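Local coordinates for capsid fiber protein (Bacillus phage phi29, PDB 6QYY) that forms the head fibers of the phage capsid, this N-terminal base part assembling as a trimer that probably attaches the fiber to the head, at residues 73-78 against 85-90; 97-102 against 107-112; 3-8 against 19-24. All coordinates share one frame; numbering follows the deposited sequence.

Contacts 1 and 2 are hairpins of one antiparallel five-stranded sheet, centres about 9 Å apart; their strands 76-79 and 96-98 are neighbours in it, joined by backbone hydrogen bonds of G74 and D75 to A98. Contact 3 belongs to the other, mixed sheet, about 25 Å from contact 1 and 24 Å from contact 2 between centres. Contact 1, at the sheet's edge within the chain, is only partly buried, a backbone ladder with threonine packing. Contact 2 is buried and adds a CH-pi contact of a valine on a tyrosine ring. Contact 3, also buried, rests on two rings with no hydrogen bond. Contacts 2 and 3 meet between subunits, Y97 of one packing on Y21 of another.

Contact 1 of 3, residues 73-78 against 85-90; sequences VGDNLT and AVPTDD
T78 and T88 pack across each other at about a right angle, methyl against methyl-bearing carbon, the tight part of this contact. T78 CG2 comes to 3.6 Å from T88 CB, and T88 CG2 lies as close to T78 CB. In both residues the hydroxyl is swung anti to the backbone N (chi1 -168° in T78), which leaves the methyls to face each other while T78 OG1 bonds to T93 O. V86 CG2 joins T78 CG2 on the same face of the sheet. The backbone is a beta hairpin, with strand 85-87 outermost, within this chain, of an antiparallel sheet: T78 and V86 form a hydrogen-bonded pair, V86 N to T78 O and T78 N to V86 O, both 2.9 Å, and L77 with P87 a non-hydrogen-bonded one. Next along, T88 N reaches N76 O from 31° outside the carbonyl plane. The ladder opens here, and a water takes over, accepting from N76 N (3.0 Å) and donating to T88 O. On this looser side the D75 carboxylate only grazes the proline ring, OD2 to P87 CG 3.6 Å; OD2 also accepts from K72 N. At the other end, T88 OG1 accepts from D90 N in an ST turn.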
ATOM      1  N   VAL A  73      -8.396  -8.448 -19.355  1.00 35.45           N
ATOM      2  CA  VAL A  73      -8.170  -8.884 -17.980  1.00 37.09           C
ATOM      3  C   VAL A  73      -6.744  -9.389 -17.850  1.00 32.89           C
ATOM      4  O   VAL A  73      -6.282 -10.208 -18.652  1.00 36.59           O
ATOM      5  CB  VAL A  73      -9.185  -9.967 -17.581  1.00 43.55           C
ATOM      6  CG1 VAL A  73      -8.788 -10.608 -16.244  1.00 44.14           C
ATOM      7  CG2 VAL A  73     -10.587  -9.380 -17.513  1.00 44.37           C
ATOM      8  N   GLY A  74      -6.023  -8.876 -16.854  1.00 37.55           N
ATOM      9  CA  GLY A  74      -4.652  -9.282 -16.626  1.00 35.28           C
ATOM     10  C   GLY A  74      -3.596  -8.392 -17.250  1.00 40.43           C
ATOM     11  O   GLY A  74      -2.406  -8.597 -16.975  1.00 37.89           O
ATOM     12  N   ASP A  75      -3.987  -7.417 -18.078  1.00 34.72           N
ATOM     13  CA  ASP A  75      -3.023  -6.474 -18.639  1.00 35.87           C
ATOM     14  C   ASP A  75      -2.345  -5.680 -17.532  1.00 31.03           C
ATOM     15  O   ASP A  75      -2.996  -5.229 -16.588  1.00 32.15           O
ATOM     16  CB  ASP A  75      -3.718  -5.496 -19.595  1.00 32.15           C
ATOM     17  CG  ASP A  75      -3.955  -6.086 -20.977  1.00 44.37           C
ATOM     18  OD1 ASP A  75      -3.448  -7.196 -21.253  1.00 40.48           O
ATOM     19  OD2 ASP A  75      -4.657  -5.434 -21.787  1.00 41.18           O
ATOM     20  N   ASN A  76      -1.037  -5.492 -17.659  1.00 30.64           N
ATOM     21  CA  ASN A  76      -0.354  -4.498 -16.851  1.00 34.40           C
ATOM     22  C   ASN A  76      -0.594  -3.109 -17.423  1.00 31.78           C
ATOM     23  O   ASN A  76      -0.628  -2.924 -18.643  1.00 35.64           O
ATOM     24  CB  ASN A  76       1.137  -4.794 -16.789  1.00 35.31           C
ATOM     25  CG  ASN A  76       1.415  -6.172 -16.267  1.00 40.86           C
ATOM     26  OD1 ASN A  76       1.074  -6.477 -15.125  1.00 39.30           O
ATOM     27  ND2 ASN A  76       2.030  -7.019 -17.089  1.00 39.00           N
ATOM     28  N   LEU A  77      -0.743  -2.134 -16.531  1.00 27.71           N
ATOM     29  CA  LEU A  77      -1.253  -0.814 -16.880  1.00 24.63           C
ATOM     30  C   LEU A  77      -0.290   0.289 -16.474  1.00 27.48           C
ATOM     31  O   LEU A  77       0.362   0.207 -15.426  1.00 27.25           O
ATOM     32  CB  LEU A  77      -2.603  -0.563 -16.189  1.00 24.11           C
ATOM     33  CG  LEU A  77      -3.704  -1.549 -16.557  1.00 25.15           C
ATOM     34  CD1 LEU A  77      -4.994  -1.203 -15.816  1.00 24.93           C
ATOM     35  CD2 LEU A  77      -3.960  -1.553 -18.070  1.00 28.03           C
ATOM     36  N   THR A  78      -0.251   1.342 -17.295  1.00 27.41           N
ATOM     37  CA  THR A  78       0.423   2.607 -17.017  1.00 30.63           C
ATOM     38  C   THR A  78      -0.499   3.754 -17.423  1.00 30.61           C
ATOM     39  O   THR A  78      -1.599   3.543 -17.935  1.00 29.20           O
ATOM     40  CB  THR A  78       1.755   2.713 -17.778  1.00 33.36           C
ATOM     41  OG1 THR A  78       2.508   3.831 -17.276  1.00 32.98           O
ATOM     42  CG2 THR A  78       1.486   2.920 -19.264  1.00 36.66           C
ATOM     43  N   ALA A  85      -5.890   5.049 -18.236  1.00 24.92           N
ATOM     44  CA  ALA A  85      -5.044   3.882 -18.026  1.00 22.65           C
ATOM     45  C   ALA A  85      -4.958   3.075 -19.313  1.00 27.48           C
ATOM     46  O   ALA A  85      -5.971   2.874 -19.991  1.00 26.86           O
ATOM     47  CB  ALA A  85      -5.592   3.004 -16.903  1.00 22.91           C
ATOM     48  N   VAL A  86      -3.753   2.617 -19.655  1.00 25.05           N
ATOM     49  CA  VAL A  86      -3.549   1.842 -20.890  1.00 24.03           C
ATOM     50  C   VAL A  86      -2.583   0.701 -20.622  1.00 29.86           C
ATOM     51  O   VAL A  86      -1.767   0.742 -19.689  1.00 32.31           O
ATOM     52  CB  VAL A  86      -3.004   2.717 -22.045  1.00 35.23           C
ATOM     53  CG1 VAL A  86      -3.976   3.859 -22.373  1.00 34.92           C
ATOM     54  CG2 VAL A  86      -1.607   3.239 -21.708  1.00 33.00           C
ATOM     55  N   PRO A  87      -2.661  -0.355 -21.440  1.00 34.15           N
ATOM     56  CA  PRO A  87      -1.688  -1.450 -21.327  1.00 36.07           C
ATOM     57  C   PRO A  87      -0.267  -0.986 -21.625  1.00 39.93           C
ATOM     58  O   PRO A  87      -0.034  -0.061 -22.407  1.00 38.23           O
ATOM     59  CB  PRO A  87      -2.164  -2.460 -22.379  1.00 36.73           C
ATOM     60  CG  PRO A  87      -3.600  -2.124 -22.618  1.00 36.01           C
ATOM     61  CD  PRO A  87      -3.692  -0.641 -22.454  1.00 37.00           C
ATOM     62  N   THR A  88       0.688  -1.642 -20.977  1.00 43.00           N
ATOM     63  CA  THR A  88       2.103  -1.461 -21.269  1.00 48.10           C
ATOM     64  C   THR A  88       2.824  -2.749 -20.914  1.00 49.67           C
ATOM     65  O   THR A  88       2.273  -3.626 -20.243  1.00 47.31           O
ATOM     66  CB  THR A  88       2.710  -0.271 -20.502  1.00 46.67           C
ATOM     67  OG1 THR A  88       4.039  -0.012 -20.982  1.00 51.08           O
ATOM     68  CG2 THR A  88       2.774  -0.565 -19.008  1.00 40.75           C
ATOM     69  N   ASP A  89       4.059  -2.869 -21.396  1.00 57.78           N
ATOM     70  CA  ASP A  89       4.943  -3.937 -20.973  1.00 56.73           C
ATOM     71  C   ASP A  89       6.248  -3.417 -20.378  1.00 56.94           C
ATOM     72  O   ASP A  89       7.118  -4.225 -20.030  1.00 58.74           O
ATOM     73  CB  ASP A  89       5.233  -4.882 -22.151  1.00 71.81           C
ATOM     74  CG  ASP A  89       5.415  -4.145 -23.450  1.00 87.64           C
ATOM     75  OD1 ASP A  89       6.177  -3.156 -23.473  1.00 94.19           O
ATOM     76  OD2 ASP A  89       4.794  -4.554 -24.451  1.00 91.90           O
ATOM     77  N   ASP A  90       6.417  -2.095 -20.260  1.00 52.31           N
ATOM     78  CA  ASP A  90       7.591  -1.524 -19.611  1.00 54.49           C
ATOM     79  C   ASP A  90       7.428  -1.659 -18.105  1.00 49.27           C
ATOM     80  O   ASP A  90       6.597  -0.963 -17.512  1.00 45.21           O
ATOM     81  CB  ASP A  90       7.786  -0.053 -19.997  1.00 52.03           C
ATOM     82  CG  ASP A  90       9.022   0.584 -19.338  1.00 54.67           C
ATOM     83  OD1 ASP A  90       9.719  -0.082 -18.544  1.00 52.07           O
ATOM     84  OD2 ASP A  90       9.298   1.771 -19.620  1.00 52.95           O
TER
HETATM   85  O   HOH W   1       0.110  -5.795 -20.428  1.00 45.25           O

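Contact 2 of 3, residues 97-102 against 107-112; sequences YAVEEA and LVTLVI
V111 lies under the ring of Y97, and this pair makes the main side-chain contact between strands 96-98 and 107-112. The interaction is CH-pi: V111 CB sits 3.8 Å from the ring centroid, over the face but displaced toward the rim, and V111 CG1 reaches beyond it to 3.3 Å from Y97 OH. The tyrosine folds over its neighbour because CG stands between the backbone N and the carbonyl carbon (chi1 55°), so that the two side chains run alongside each other. The side chains of V99 and V111 cross at about a right angle, V99 CG1 to V111 CG2 3.8 Å; V108 turns CG2 toward A98 CB, and its CB meets A102 CB. E100 and T109 run side by side through carbon, E100 CG to T109 CB 3.9 Å.

Backbone hydrogen bonds tie the antiparallel hairpin. Y97 and V111 exchange a pair, the one from V111 N to Y97 O being 2.8 Å and in the carbonyl plane, and V99 N extends the ladder to T109 O at 3.1 Å. The strand ends at A98; beyond V99, E100 N and O are buried with no partner in the model. V3 of the second subunit packs on V99 and T109, and Y21 of that subunit on Y97. The cross-strand side-chain chemistry is thus almost wholly apolar, consistent with a hairpin whose Y97, V99 and T109 also serve the trimer interface.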
ATOM      1  N   TYR A  97      -2.573  -3.709 -12.432  1.00 23.81           N
ATOM      2  CA  TYR A  97      -3.002  -4.672 -13.430  1.00 29.46           C
ATOM      3  C   TYR A  97      -4.520  -4.739 -13.448  1.00 21.15           C
ATOM      4  O   TYR A  97      -5.182  -4.552 -12.421  1.00 22.39           O
ATOM      5  CB  TYR A  97      -2.393  -6.075 -13.185  1.00 30.43           C
ATOM      6  CG  TYR A  97      -2.645  -6.667 -11.818  1.00 31.60           C
ATOM      7  CD1 TYR A  97      -3.805  -7.384 -11.554  1.00 32.03           C
ATOM      8  CD2 TYR A  97      -1.707  -6.534 -10.795  1.00 32.54           C
ATOM      9  CE1 TYR A  97      -4.038  -7.948 -10.307  1.00 38.93           C
ATOM     10  CE2 TYR A  97      -1.924  -7.099  -9.543  1.00 36.05           C
ATOM     11  CZ  TYR A  97      -3.097  -7.799  -9.305  1.00 36.25           C
ATOM     12  OH  TYR A  97      -3.329  -8.344  -8.073  1.00 42.58           O
ATOM     13  N   ALA A  98      -5.065  -5.005 -14.629  1.00 26.28           N
ATOM     14  CA  ALA A  98      -6.508  -4.992 -14.803  1.00 25.59           C
ATOM     15  C   ALA A  98      -7.108  -6.306 -14.327  1.00 28.99           C
ATOM     16  O   ALA A  98      -6.579  -7.378 -14.618  1.00 33.90           O
ATOM     17  CB  ALA A  98      -6.858  -4.761 -16.274  1.00 26.72           C
ATOM     18  N   VAL A  99      -8.210  -6.224 -13.581  1.00 32.60           N
ATOM     19  CA  VAL A  99      -8.978  -7.407 -13.209  1.00 30.42           C
ATOM     20  C   VAL A  99     -10.357  -7.404 -13.824  1.00 34.30           C
ATOM     21  O   VAL A  99     -11.156  -8.317 -13.551  1.00 39.14           O
ATOM     22  CB  VAL A  99      -9.071  -7.573 -11.679  1.00 35.76           C
ATOM     23  CG1 VAL A  99      -7.674  -7.800 -11.105  1.00 34.95           C
ATOM     24  CG2 VAL A  99      -9.741  -6.371 -11.029  1.00 34.63           C
ATOM     25  N   GLU A 100     -10.675  -6.397 -14.628  1.00 31.55           N
ATOM     26  CA  GLU A 100     -11.855  -6.384 -15.472  1.00 41.60           C
ATOM     27  C   GLU A 100     -11.427  -6.012 -16.885  1.00 40.81           C
ATOM     28  O   GLU A 100     -10.356  -5.437 -17.103  1.00 42.00           O
ATOM     29  CB  GLU A 100     -12.922  -5.400 -14.958  1.00 49.57           C
ATOM     30  CG  GLU A 100     -13.409  -5.665 -13.522  1.00 61.18           C
ATOM     31  CD  GLU A 100     -14.082  -7.030 -13.352  1.00 79.37           C
ATOM     32  OE1 GLU A 100     -14.592  -7.580 -14.356  1.00 84.76           O
ATOM     33  OE2 GLU A 100     -14.109  -7.550 -12.211  1.00 81.90           O
ATOM     34  N   GLU A 101     -12.267  -6.376 -17.843  1.00 38.75           N
ATOM     35  CA  GLU A 101     -12.086  -6.022 -19.241  1.00 37.57           C
ATOM     36  C   GLU A 101     -12.715  -4.656 -19.495  1.00 38.78           C
ATOM     37  O   GLU A 101     -13.772  -4.341 -18.942  1.00 46.22           O
ATOM     38  CB  GLU A 101     -12.739  -7.094 -20.117  1.00 49.40           C
ATOM     39  CG  GLU A 101     -12.635  -6.903 -21.609  1.00 56.95           C
ATOM     40  CD  GLU A 101     -13.233  -8.078 -22.363  1.00 67.03           C
ATOM     41  OE1 GLU A 101     -13.563  -9.094 -21.713  1.00 70.50           O
ATOM     42  OE2 GLU A 101     -13.370  -7.991 -23.601  1.00 70.08           O
ATOM     43  N   ALA A 102     -12.070  -3.838 -20.325  1.00 34.73           N
ATOM     44  CA  ALA A 102     -12.650  -2.536 -20.630  1.00 38.39           C
ATOM     45  C   ALA A 102     -12.248  -2.098 -22.029  1.00 40.22           C
ATOM     46  O   ALA A 102     -11.068  -2.143 -22.378  1.00 41.91           O
ATOM     47  CB  ALA A 102     -12.226  -1.485 -19.591  1.00 33.97           C
ATOM     48  N   LEU A 107     -14.809   2.270 -17.865  1.00 30.75           N
ATOM     49  CA  LEU A 107     -14.143   2.261 -16.568  1.00 33.01           C
ATOM     50  C   LEU A 107     -13.487   0.901 -16.340  1.00 31.03           C
ATOM     51  O   LEU A 107     -14.166  -0.128 -16.374  1.00 39.40           O
ATOM     52  CB  LEU A 107     -15.172   2.575 -15.482  1.00 32.25           C
ATOM     53  CG  LEU A 107     -14.727   3.191 -14.166  1.00 39.83           C
ATOM     54  CD1 LEU A 107     -13.896   4.441 -14.396  1.00 33.90           C
ATOM     55  CD2 LEU A 107     -15.952   3.488 -13.279  1.00 34.61           C
ATOM     56  N   VAL A 108     -12.171   0.877 -16.132  1.00 22.98           N
ATOM     57  CA  VAL A 108     -11.476  -0.366 -15.799  1.00 24.33           C
ATOM     58  C   VAL A 108     -11.235  -0.392 -14.292  1.00 30.89           C
ATOM     59  O   VAL A 108     -10.991   0.646 -13.663  1.00 24.76           O
ATOM     60  CB  VAL A 108     -10.162  -0.524 -16.594  1.00 24.91           C
ATOM     61  CG1 VAL A 108      -9.077   0.421 -16.080  1.00 27.93           C
ATOM     62  CG2 VAL A 108      -9.665  -1.975 -16.519  1.00 33.57           C
ATOM     63  N   THR A 109     -11.351  -1.573 -13.697  1.00 27.88           N
ATOM     64  CA  THR A 109     -10.961  -1.770 -12.311  1.00 25.21           C
ATOM     65  C   THR A 109      -9.590  -2.427 -12.300  1.00 26.56           C
ATOM     66  O   THR A 109      -9.402  -3.487 -12.911  1.00 27.65           O
ATOM     67  CB  THR A 109     -11.962  -2.638 -11.556  1.00 28.88           C
ATOM     68  OG1 THR A 109     -13.263  -2.070 -11.686  1.00 32.71           O
ATOM     69  CG2 THR A 109     -11.594  -2.685 -10.080  1.00 32.08           C
ATOM     70  N   LEU A 110      -8.643  -1.805 -11.615  1.00 22.58           N
ATOM     71  CA  LEU A 110      -7.271  -2.301 -11.581  1.00 25.13           C
ATOM     72  C   LEU A 110      -6.792  -2.422 -10.146  1.00 27.46           C
ATOM     73  O   LEU A 110      -7.231  -1.681  -9.260  1.00 27.16           O
ATOM     74  CB  LEU A 110      -6.308  -1.389 -12.343  1.00 21.97           C
ATOM     75  CG  LEU A 110      -6.168   0.052 -11.831  1.00 27.12           C
ATOM     76  CD1 LEU A 110      -4.970   0.189 -10.856  1.00 32.95           C
ATOM     77  CD2 LEU A 110      -6.025   1.021 -12.995  1.00 35.12           C
ATOM     78  N   VAL A 111      -5.890  -3.365  -9.935  1.00 27.16           N
ATOM     79  CA  VAL A 111      -5.278  -3.593  -8.637  1.00 22.37           C
ATOM     80  C   VAL A 111      -3.939  -2.868  -8.629  1.00 21.62           C
ATOM     81  O   VAL A 111      -3.102  -3.077  -9.514  1.00 26.16           O
ATOM     82  CB  VAL A 111      -5.093  -5.098  -8.370  1.00 27.87           C
ATOM     83  CG1 VAL A 111      -4.202  -5.310  -7.156  1.00 27.06           C
ATOM     84  CG2 VAL A 111      -6.430  -5.789  -8.172  1.00 30.19           C
ATOM     85  N   ILE A 112      -3.731  -2.019  -7.633  1.00 23.58           N
ATOM     86  CA  ILE A 112      -2.493  -1.251  -7.565  1.00 27.64           C
ATOM     87  C   ILE A 112      -1.334  -2.179  -7.216  1.00 32.42           C
ATOM     88  O   ILE A 112      -1.375  -2.911  -6.217  1.00 32.78           O
ATOM     89  CB  ILE A 112      -2.625  -0.118  -6.539  1.00 26.08           C
ATOM     90  CG1 ILE A 112      -3.733   0.839  -6.961  1.00 28.55           C
ATOM     91  CG2 ILE A 112      -1.298   0.612  -6.368  1.00 31.34           C
ATOM     92  CD1 ILE A 112      -4.374   1.568  -5.767  1.00 31.11           C
TER

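Contact 3 of 3, residues 3-8 against 19-24; sequences VSFTAR and LAYSQG
F5 drives the edge of its ring at the face of Y21, in a T-shaped (edge-to-face) stack that constitutes almost the whole contact between strands 3-9 and 18-23. Both strands belong to a mixed five-stranded sheet, but they are not neighbours in it: strand 28-32 runs between them, antiparallel to 18-23 and parallel to 3-9. The two aromatic side chains therefore meet across the intervening strand, each also touching it, F5 on I28 and Y21 on I30. No hydrogen bond joins the two segments.

The ring planes stand at 87° and the centroids are 5.4 Å apart. Y21 leaves its strand without pointing at F5; with CG anti to the carbonyl carbon (chi1 -63°), the ring extends over toward strand 3-9 and presents its face there. F5, with CG between its backbone N and carbonyl carbon (chi1 70°), turns its far edge onto that face. Y21 also packs on V55 and M57 of strand 52-57, which lies beyond strand 3-9. V99 of the third subunit packs on F5, so the pair also borders another chain. Contact falls near the phenolic end of the tyrosine and not over its centre, F5 CZ standing 3.7 Å from Y21 CZ, with F5 CE2 3.9 Å from Y21 OH.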
ATOM      1  N   VAL A   3      -8.609  10.376   4.369  1.00 31.18           N
ATOM      2  CA  VAL A   3      -7.730  11.503   4.652  1.00 30.73           C
ATOM      3  C   VAL A   3      -7.958  12.531   3.548  1.00 32.67           C
ATOM      4  O   VAL A   3      -7.955  12.176   2.363  1.00 31.46           O
ATOM      5  CB  VAL A   3      -6.254  11.058   4.711  1.00 34.93           C
ATOM      6  CG1 VAL A   3      -5.321  12.243   4.614  1.00 32.23           C
ATOM      7  CG2 VAL A   3      -5.979  10.251   5.983  1.00 40.85           C
ATOM      8  N   SER A   4      -8.192  13.793   3.926  1.00 28.07           N
ATOM      9  CA  SER A   4      -8.555  14.816   2.951  1.00 29.57           C
ATOM     10  C   SER A   4      -7.618  16.014   3.036  1.00 32.81           C
ATOM     11  O   SER A   4      -7.073  16.321   4.105  1.00 33.20           O
ATOM     12  CB  SER A   4      -9.987  15.311   3.143  1.00 39.76           C
ATOM     13  OG  SER A   4     -10.863  14.228   3.373  1.00 58.00           O
ATOM     14  N   PHE A   5      -7.461  16.693   1.895  1.00 28.05           N
ATOM     15  CA  PHE A   5      -6.730  17.950   1.809  1.00 24.91           C
ATOM     16  C   PHE A   5      -7.269  18.758   0.636  1.00 27.11           C
ATOM     17  O   PHE A   5      -7.926  18.230  -0.269  1.00 24.84           O
ATOM     18  CB  PHE A   5      -5.212  17.724   1.688  1.00 30.97           C
ATOM     19  CG  PHE A   5      -4.751  17.135   0.362  1.00 24.93           C
ATOM     20  CD1 PHE A   5      -4.302  17.964  -0.663  1.00 31.94           C
ATOM     21  CD2 PHE A   5      -4.699  15.758   0.172  1.00 35.03           C
ATOM     22  CE1 PHE A   5      -3.851  17.433  -1.867  1.00 38.18           C
ATOM     23  CE2 PHE A   5      -4.256  15.215  -1.031  1.00 28.58           C
ATOM     24  CZ  PHE A   5      -3.835  16.054  -2.056  1.00 34.39           C
ATOM     25  N   THR A   6      -7.005  20.056   0.665  1.00 25.85           N
ATOM     26  CA  THR A   6      -7.485  20.935  -0.389  1.00 26.88           C
ATOM     27  C   THR A   6      -6.390  21.131  -1.426  1.00 28.02           C
ATOM     28  O   THR A   6      -5.207  21.255  -1.089  1.00 30.63           O
ATOM     29  CB  THR A   6      -7.947  22.270   0.203  1.00 30.71           C
ATOM     30  OG1 THR A   6      -9.115  22.021   0.996  1.00 38.75           O
ATOM     31  CG2 THR A   6      -8.308  23.282  -0.906  1.00 26.72           C
ATOM     32  N   ALA A   7      -6.790  21.108  -2.690  1.00 23.71           N
ATOM     33  CA  ALA A   7      -5.878  21.290  -3.802  1.00 21.55           C
ATOM     34  C   ALA A   7      -6.527  22.244  -4.789  1.00 22.05           C
ATOM     35  O   ALA A   7      -7.728  22.511  -4.728  1.00 25.38           O
ATOM     36  CB  ALA A   7      -5.553  19.951  -4.471  1.00 27.61           C
ATOM     37  N   ARG A   8      -5.721  22.758  -5.704  1.00 23.92           N
ATOM     38  CA  ARG A   8      -6.214  23.574  -6.804  1.00 27.66           C
ATOM     39  C   ARG A   8      -5.913  22.834  -8.097  1.00 27.16           C
ATOM     40  O   ARG A   8      -4.818  22.301  -8.269  1.00 32.20           O
ATOM     41  CB  ARG A   8      -5.563  24.968  -6.808  1.00 31.82           C
ATOM     42  CG  ARG A   8      -6.130  25.899  -7.862  1.00 35.82           C
ATOM     43  CD  ARG A   8      -5.588  27.326  -7.736  1.00 42.72           C
ATOM     44  NE  ARG A   8      -5.695  27.891  -6.386  1.00 49.43           N
ATOM     45  CZ  ARG A   8      -6.759  28.538  -5.913  1.00 45.48           C
ATOM     46  NH1 ARG A   8      -7.841  28.695  -6.664  1.00 44.06           N
ATOM     47  NH2 ARG A   8      -6.746  29.026  -4.680  1.00 48.34           N
ATOM     48  N   LEU A  19      -4.072  11.072 -11.418  1.00 24.63           N
ATOM     49  CA  LEU A  19      -3.647  12.406 -11.011  1.00 21.00           C
ATOM     50  C   LEU A  19      -2.173  12.447 -10.623  1.00 21.64           C
ATOM     51  O   LEU A  19      -1.613  11.478 -10.085  1.00 23.91           O
ATOM     52  CB  LEU A  19      -4.455  12.916  -9.818  1.00 23.75           C
ATOM     53  CG  LEU A  19      -5.960  13.087  -9.964  1.00 30.04           C
ATOM     54  CD1 LEU A  19      -6.556  13.461  -8.595  1.00 26.46           C
ATOM     55  CD2 LEU A  19      -6.265  14.141 -11.031  1.00 28.23           C
ATOM     56  N   ALA A  20      -1.568  13.596 -10.903  1.00 25.24           N
ATOM     57  CA  ALA A  20      -0.248  13.979 -10.423  1.00 32.30           C
ATOM     58  C   ALA A  20      -0.387  15.151  -9.456  1.00 30.40           C
ATOM     59  O   ALA A  20      -1.099  16.121  -9.740  1.00 29.03           O
ATOM     60  CB  ALA A  20       0.668  14.376 -11.589  1.00 29.22           C
ATOM     61  N   TYR A  21       0.312  15.076  -8.331  1.00 28.40           N
ATOM     62  CA  TYR A  21       0.369  16.202  -7.416  1.00 26.73           C
ATOM     63  C   TYR A  21       1.582  17.055  -7.756  1.00 29.31           C
ATOM     64  O   TYR A  21       2.655  16.529  -8.063  1.00 30.86           O
ATOM     65  CB  TYR A  21       0.460  15.720  -5.974  1.00 24.15           C
ATOM     66  CG  TYR A  21      -0.728  14.938  -5.498  1.00 26.81           C
ATOM     67  CD1 TYR A  21      -1.952  15.015  -6.155  1.00 26.20           C
ATOM     68  CD2 TYR A  21      -0.624  14.104  -4.387  1.00 27.32           C
ATOM     69  CE1 TYR A  21      -3.065  14.292  -5.685  1.00 28.71           C
ATOM     70  CE2 TYR A  21      -1.719  13.400  -3.918  1.00 24.07           C
ATOM     71  CZ  TYR A  21      -2.926  13.486  -4.564  1.00 29.43           C
ATOM     72  OH  TYR A  21      -3.998  12.774  -4.077  1.00 31.08           O
ATOM     73  N   SER A  22       1.418  18.373  -7.687  1.00 26.59           N
ATOM     74  CA  SER A  22       2.537  19.245  -8.013  1.00 32.62           C
ATOM     75  C   SER A  22       2.510  20.462  -7.106  1.00 33.58           C
ATOM     76  O   SER A  22       1.484  20.805  -6.507  1.00 31.63           O
ATOM     77  CB  SER A  22       2.529  19.658  -9.490  1.00 41.18           C
ATOM     78  OG  SER A  22       1.505  20.599  -9.740  1.00 38.47           O
ATOM     79  N   GLN A  23       3.667  21.105  -7.017  1.00 36.36           N
ATOM     80  CA  GLN A  23       3.858  22.285  -6.188  1.00 38.47           C
ATOM     81  C   GLN A  23       3.234  23.495  -6.873  1.00 45.70           C
ATOM     82  O   GLN A  23       3.658  23.878  -7.966  1.00 46.51           O
ATOM     83  CB  GLN A  23       5.356  22.503  -5.960  1.00 44.83           C
ATOM     84  CG  GLN A  23       5.722  23.675  -5.074  1.00 55.77           C
ATOM     85  CD  GLN A  23       5.084  23.599  -3.703  1.00 62.30           C
ATOM     86  OE1 GLN A  23       4.777  24.620  -3.098  1.00 71.14           O
ATOM     87  NE2 GLN A  23       4.895  22.383  -3.198  1.00 64.89           N
ATOM     88  N   GLY A  24       2.221  24.081  -6.244  1.00 38.24           N
ATOM     89  CA  GLY A  24       1.683  25.359  -6.656  1.00 42.34           C
ATOM     90  C   GLY A  24       2.109  26.473  -5.724  1.00 46.42           C
ATOM     91  O   GLY A  24       3.086  26.357  -4.975  1.00 53.34           O
TER